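Local coordinates for HTH-type transcriptional regulator LysG (Mycobacterium tuberculosis, PDB 3ISP), which probably activates expression of the exporter LysE and represses its own expression, binding DNA as a homodimeric LysR-type transcriptional regulator, at residues 175-180 / 188-193; 180-185 / 256-261. One frame throughout, in Å; residues are numbered along the deposited sequence.

Interaction 1: residues 175-180 / 188-193; sequences QRHLSD and AKAPSL
His177 and Ala190 mark the closest approach of the two backbones, with their CA atoms 5.2 Å apart. Segment 175-180 carries the last turn of helix 171-177 and the start of the loop behind it; Leu178 is the first residue to leave helical angles. Segment 188-193 belongs to the loop leading to helix 201-210 and runs extended from Ala190 on. The contact therefore packs a helix end against the returning loop within the LysR substrate-binding domain, which has the periplasmic-binding-protein type of fold. It is an apolar contact built round a CH-pi interaction. Pro191 CD lies over one face of the His177 imidazole, 3.8 Å from the ring centroid and 15° off the normal. It sits toward the rim, on the ND1 and CE1 side. The histidine and proline side chains cross at about a right angle. The CG of His177 stands anti to its carbonyl carbon (chi1 -56°), which places the ring beside Pro191, and the second torsion sets its face toward the proline. Arg176 CG covers the opposite face, also toward the rim, so the imidazole is sandwiched between two aliphatic carbons. His177 CE1 in turn lies 3.8 Å above the guanidinium plane of Arg176. At the root of the side chain, the Ala190 methyl meets the histidine beta carbon, His177 CB to Ala190 CB being 3.6 Å. Phe173, earlier in helix 171-177, also packs on Leu178, Ala190 and Pro191, and its ring meets that of His177. Pro191 is also hydrogen-bonded through its backbone to Trp237, and it packs on Arg94 of the second subunit. Leu178 completes the contact with one branch of its isobutyl group: its CD2 methyl rests 3.9 Å from Ala190 CB.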
loop_
_atom_site.group_PDB
_atom_site.type_symbol
_atom_site.label_atom_id
_atom_site.label_comp_id
_atom_site.label_asym_id
_atom_site.label_seq_id
_atom_site.Cartn_x
_atom_site.Cartn_y
_atom_site.Cartn_z
ATOM N N GLN A 175 33.932 -21.387 1.471
ATOM C CA GLN A 175 34.593 -22.260 0.496
ATOM C C GLN A 175 33.923 -22.172 -0.869
ATOM O O GLN A 175 34.564 -21.850 -1.867
ATOM C CB GLN A 175 34.614 -23.725 0.952
ATOM C CG GLN A 175 35.843 -24.161 1.782
ATOM C CD GLN A 175 37.162 -24.088 1.003
ATOM O OE1 GLN A 175 37.851 -25.101 0.812
ATOM N NE2 GLN A 175 37.517 -22.881 0.550
ATOM N N ARG A 176 32.629 -22.452 -0.919
ATOM C CA ARG A 176 31.962 -22.532 -2.207
ATOM C C ARG A 176 31.894 -21.175 -2.914
ATOM O O ARG A 176 32.057 -21.095 -4.126
ATOM C CB ARG A 176 30.572 -23.187 -2.068
ATOM C CG ARG A 176 29.744 -23.265 -3.366
ATOM C CD ARG A 176 30.452 -24.064 -4.471
ATOM N NE ARG A 176 29.866 -23.844 -5.799
ATOM C CZ ARG A 176 29.908 -22.681 -6.456
ATOM N NH1 ARG A 176 30.490 -21.621 -5.907
ATOM N NH2 ARG A 176 29.355 -22.563 -7.659
ATOM N N HIS A 177 31.685 -20.100 -2.162
ATOM C CA HIS A 177 31.330 -18.829 -2.791
ATOM C C HIS A 177 32.318 -17.693 -2.557
ATOM O O HIS A 177 32.357 -16.732 -3.325
ATOM C CB HIS A 177 29.928 -18.404 -2.363
ATOM C CG HIS A 177 28.872 -19.427 -2.658
ATOM N ND1 HIS A 177 28.297 -19.566 -3.903
ATOM C CD2 HIS A 177 28.287 -20.359 -1.866
ATOM C CE1 HIS A 177 27.404 -20.538 -3.864
ATOM N NE2 HIS A 177 27.380 -21.037 -2.641
ATOM N N LEU A 178 33.116 -17.805 -1.502
ATOM C CA LEU A 178 34.065 -16.746 -1.162
ATOM C C LEU A 178 35.446 -17.313 -0.871
ATOM O O LEU A 178 36.101 -16.926 0.100
ATOM C CB LEU A 178 33.559 -15.949 0.039
ATOM C CG LEU A 178 32.123 -15.468 -0.141
ATOM C CD1 LEU A 178 31.588 -14.950 1.170
ATOM C CD2 LEU A 178 32.063 -14.415 -1.230
ATOM N N SER A 179 35.876 -18.247 -1.713
ATOM C CA SER A 179 37.198 -18.832 -1.573
ATOM C C SER A 179 38.238 -17.741 -1.788
ATOM O O SER A 179 39.227 -17.654 -1.057
ATOM C CB SER A 179 37.384 -19.977 -2.575
ATOM O OG SER A 179 36.835 -19.642 -3.842
ATOM N N ASP A 180 37.994 -16.887 -2.776
ATOM C CA ASP A 180 38.943 -15.836 -3.109
ATOM C C ASP A 180 38.680 -14.538 -2.363
ATOM O O ASP A 180 39.270 -13.509 -2.681
ATOM C CB ASP A 180 38.972 -15.595 -4.616
ATOM C CG ASP A 180 39.878 -16.576 -5.335
ATOM O OD1 ASP A 180 40.640 -17.283 -4.637
ATOM O OD2 ASP A 180 39.832 -16.643 -6.587
ATOM N N ALA A 188 28.676 -10.414 -6.135
ATOM C CA ALA A 188 27.603 -10.366 -7.119
ATOM C C ALA A 188 27.056 -11.762 -7.386
ATOM O O ALA A 188 25.978 -11.914 -7.958
ATOM C CB ALA A 188 28.106 -9.757 -8.405
ATOM N N LYS A 189 27.804 -12.781 -6.972
ATOM C CA LYS A 189 27.411 -14.162 -7.240
ATOM C C LYS A 189 27.023 -14.950 -5.986
ATOM O O LYS A 189 26.071 -15.727 -6.009
ATOM C CB LYS A 189 28.499 -14.896 -8.029
ATOM C CG LYS A 189 28.764 -14.293 -9.395
ATOM C CD LYS A 189 29.555 -15.243 -10.282
ATOM C CE LYS A 189 30.922 -15.548 -9.690
ATOM N NZ LYS A 189 31.611 -16.660 -10.414
ATOM N N ALA A 190 27.753 -14.752 -4.897
ATOM C CA ALA A 190 27.432 -15.432 -3.647
ATOM C C ALA A 190 26.031 -15.048 -3.171
ATOM O O ALA A 190 25.675 -13.868 -3.164
ATOM C CB ALA A 190 28.470 -15.108 -2.576
ATOM N N PRO A 191 25.223 -16.044 -2.784
ATOM C CA PRO A 191 23.884 -15.721 -2.283
ATOM C C PRO A 191 23.937 -14.951 -0.966
ATOM O O PRO A 191 24.632 -15.367 -0.044
ATOM C CB PRO A 191 23.253 -17.104 -2.065
ATOM C CG PRO A 191 23.979 -17.990 -2.996
ATOM C CD PRO A 191 25.394 -17.490 -2.996
ATOM N N SER A 192 23.213 -13.843 -0.870
ATOM C CA SER A 192 23.082 -13.165 0.420
ATOM C C SER A 192 21.751 -13.519 1.082
ATOM O O SER A 192 20.846 -14.041 0.442
ATOM C CB SER A 192 23.234 -11.645 0.283
ATOM O OG SER A 192 22.089 -11.067 -0.317
ATOM N N LEU A 193 21.647 -13.246 2.373
ATOM C CA LEU A 193 20.392 -13.407 3.084
ATOM C C LEU A 193 19.713 -12.057 3.333
ATOM O O LEU A 193 20.153 -11.012 2.847
ATOM C CB LEU A 193 20.642 -14.088 4.419
ATOM C CG LEU A 193 21.370 -15.418 4.383
ATOM C CD1 LEU A 193 21.413 -16.005 5.781
ATOM C CD2 LEU A 193 20.671 -16.347 3.408
#

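Interaction 2: residues 180-185 / 256-261; sequences DGFTAA and RVCDIH
Phe182 and Cys258 are the nearest residues of the two backbones, 6.3 Å apart between CA atoms, and neither segment is regular helix or strand here. Phe182 is the centre of an inverse gamma turn, closed by a weak bond from Thr183 N to Gly181 O. The turn directs the Phe182 ring to Val257 and Cys258, in an irregular part of the long strand 255-271 of the LysR substrate-binding domain. The CG of Phe182 is anti to its backbone N (chi1 -160°), which sends the ring across to that strand. One methyl of Val257 lies against a ring face in a CH-pi contact. Its CG1 lies over the middle of the ring, 3.4 Å from the centroid of Phe182 and nearly along the ring normal. The sulfur of Cys258 makes a different contact. It approaches obliquely, 4.3 Å from the Phe182 centroid and 66° off the normal, a sulfur-aromatic contact on the CD2 and CE2 side. Trp237 and Phe210 each meet the Phe182 ring edge-to-face, and Leu205 of helix 201-210 touches it too. The phenylalanine is thus set in an aromatic and aliphatic cluster between strand and helix, although the contact itself lies at the surface. The Arg256 side chain reaches forward along its own segment and bonds to the carbonyls of residues 258 and 260. Its NH2 makes a weak bond to Ile260 O, while Arg256 NE donates to Cys258 O at 3.1 Å, with an angle of 145° at the hydrogen.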
loop_
_atom_site.group_PDB
_atom_site.type_symbol
_atom_site.label_atom_id
_atom_site.label_comp_id
_atom_site.label_asym_id
_atom_site.label_seq_id
_atom_site.Cartn_x
_atom_site.Cartn_y
_atom_site.Cartn_z
ATOM N N ASP A 180 37.994 -16.887 -2.776
ATOM C CA ASP A 180 38.943 -15.836 -3.109
ATOM C C ASP A 180 38.680 -14.538 -2.363
ATOM O O ASP A 180 39.270 -13.509 -2.681
ATOM C CB ASP A 180 38.972 -15.595 -4.616
ATOM C CG ASP A 180 39.878 -16.576 -5.335
ATOM O OD1 ASP A 180 40.640 -17.283 -4.637
ATOM O OD2 ASP A 180 39.832 -16.643 -6.587
ATOM N N GLY A 181 37.798 -14.596 -1.368
ATOM C CA GLY A 181 37.489 -13.438 -0.550
ATOM C C GLY A 181 36.274 -12.652 -1.010
ATOM O O GLY A 181 35.578 -13.044 -1.944
ATOM N N PHE A 182 36.043 -11.516 -0.361
ATOM C CA PHE A 182 34.804 -10.766 -0.524
ATOM C C PHE A 182 34.905 -9.685 -1.607
ATOM O O PHE A 182 34.739 -8.488 -1.346
ATOM C CB PHE A 182 34.374 -10.178 0.832
ATOM C CG PHE A 182 32.918 -9.805 0.903
ATOM C CD1 PHE A 182 31.955 -10.578 0.264
ATOM C CD2 PHE A 182 32.511 -8.691 1.621
ATOM C CE1 PHE A 182 30.614 -10.232 0.329
ATOM C CE2 PHE A 182 31.172 -8.340 1.690
ATOM C CZ PHE A 182 30.224 -9.107 1.045
ATOM N N THR A 183 35.165 -10.127 -2.833
ATOM C CA THR A 183 35.273 -9.226 -3.970
ATOM C C THR A 183 33.901 -8.812 -4.486
ATOM O O THR A 183 32.909 -9.467 -4.199
ATOM C CB THR A 183 36.024 -9.910 -5.102
ATOM O OG1 THR A 183 37.210 -10.513 -4.575
ATOM C CG2 THR A 183 36.394 -8.905 -6.191
ATOM N N ALA A 184 33.846 -7.730 -5.255
ATOM C CA ALA A 184 32.593 -7.305 -5.880
ATOM C C ALA A 184 32.171 -8.225 -7.040
ATOM O O ALA A 184 31.050 -8.137 -7.545
ATOM C CB ALA A 184 32.684 -5.847 -6.343
ATOM N N ALA A 185 33.074 -9.097 -7.467
ATOM C CA ALA A 185 32.728 -10.086 -8.480
ATOM C C ALA A 185 32.186 -11.314 -7.776
ATOM O O ALA A 185 31.298 -12.000 -8.287
ATOM C CB ALA A 185 33.944 -10.450 -9.334
ATOM N N ARG A 256 33.505 -14.757 9.751
ATOM C CA ARG A 256 33.363 -13.442 9.143
ATOM C C ARG A 256 33.737 -13.466 7.672
ATOM O O ARG A 256 34.848 -13.818 7.320
ATOM C CB ARG A 256 34.208 -12.397 9.865
ATOM C CG ARG A 256 33.642 -11.951 11.197
ATOM C CD ARG A 256 34.409 -10.758 11.749
ATOM N NE ARG A 256 34.170 -9.531 10.988
ATOM C CZ ARG A 256 34.259 -8.308 11.506
ATOM N NH1 ARG A 256 34.574 -8.154 12.783
ATOM N NH2 ARG A 256 34.031 -7.238 10.753
ATOM N N VAL A 257 32.785 -13.080 6.836
ATOM C CA VAL A 257 32.949 -12.927 5.399
ATOM C C VAL A 257 33.940 -11.822 5.028
ATOM O O VAL A 257 34.607 -11.884 3.996
ATOM C CB VAL A 257 31.579 -12.595 4.788
ATOM C CG1 VAL A 257 31.703 -11.713 3.541
ATOM C CG2 VAL A 257 30.802 -13.883 4.526
ATOM N N CYS A 258 34.016 -10.793 5.860
ATOM C CA CYS A 258 34.987 -9.721 5.649
ATOM C C CYS A 258 35.177 -8.857 6.901
ATOM O O CYS A 258 34.494 -9.037 7.913
ATOM C CB CYS A 258 34.650 -8.865 4.411
ATOM S SG CYS A 258 33.269 -7.699 4.569
ATOM N N ASP A 259 36.115 -7.924 6.811
ATOM C CA ASP A 259 36.612 -7.196 7.964
ATOM C C ASP A 259 35.718 -6.020 8.382
ATOM O O ASP A 259 35.890 -5.449 9.462
ATOM C CB ASP A 259 38.017 -6.698 7.651
ATOM C CG ASP A 259 38.914 -6.727 8.857
ATOM O OD1 ASP A 259 38.544 -7.411 9.843
ATOM O OD2 ASP A 259 39.981 -6.070 8.819
ATOM N N ILE A 260 34.761 -5.669 7.527
ATOM C CA ILE A 260 33.870 -4.544 7.780
ATOM C C ILE A 260 32.700 -4.893 8.696
ATOM O O ILE A 260 32.313 -6.050 8.801
ATOM C CB ILE A 260 33.273 -4.037 6.477
ATOM C CG1 ILE A 260 34.351 -3.967 5.399
ATOM C CG2 ILE A 260 32.592 -2.693 6.697
ATOM C CD1 ILE A 260 33.860 -3.369 4.113
ATOM N N HIS A 261 32.134 -3.888 9.353
ATOM C CA HIS A 261 30.935 -4.086 10.165
ATOM C C HIS A 261 29.951 -2.904 10.080
ATOM O O HIS A 261 30.222 -1.894 9.422
ATOM C CB HIS A 261 31.300 -4.377 11.625
ATOM C CG HIS A 261 32.141 -3.316 12.269
ATOM N ND1 HIS A 261 31.701 -2.023 12.447
ATOM C CD2 HIS A 261 33.385 -3.367 12.798
ATOM C CE1 HIS A 261 32.645 -1.318 13.045
ATOM N NE2 HIS A 261 33.674 -2.112 13.273
#

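How the interactions relate
From the N terminus, the chain finishes helix 171-177 and enters a loop at 178. Residues 180-185 follow, and 188-193 then turn back onto the helix end, closing the short loop of interaction 1. Interaction 2 closes a far longer one: residues 180-185 meet 256-261, seventy residues further on, past helices 201-210, 224-232 and 242-251. The segments alternate along the chain, so the two contacts cross; they overlap at Asp180, which touches neither partner segment. Their centres lie about 9 Å apart, and they touch where Leu178 CD1 packs on Val257 CG2 at 3.6 Å. Together they tie the end of helix 171-177 and its following loop to strand 255-271.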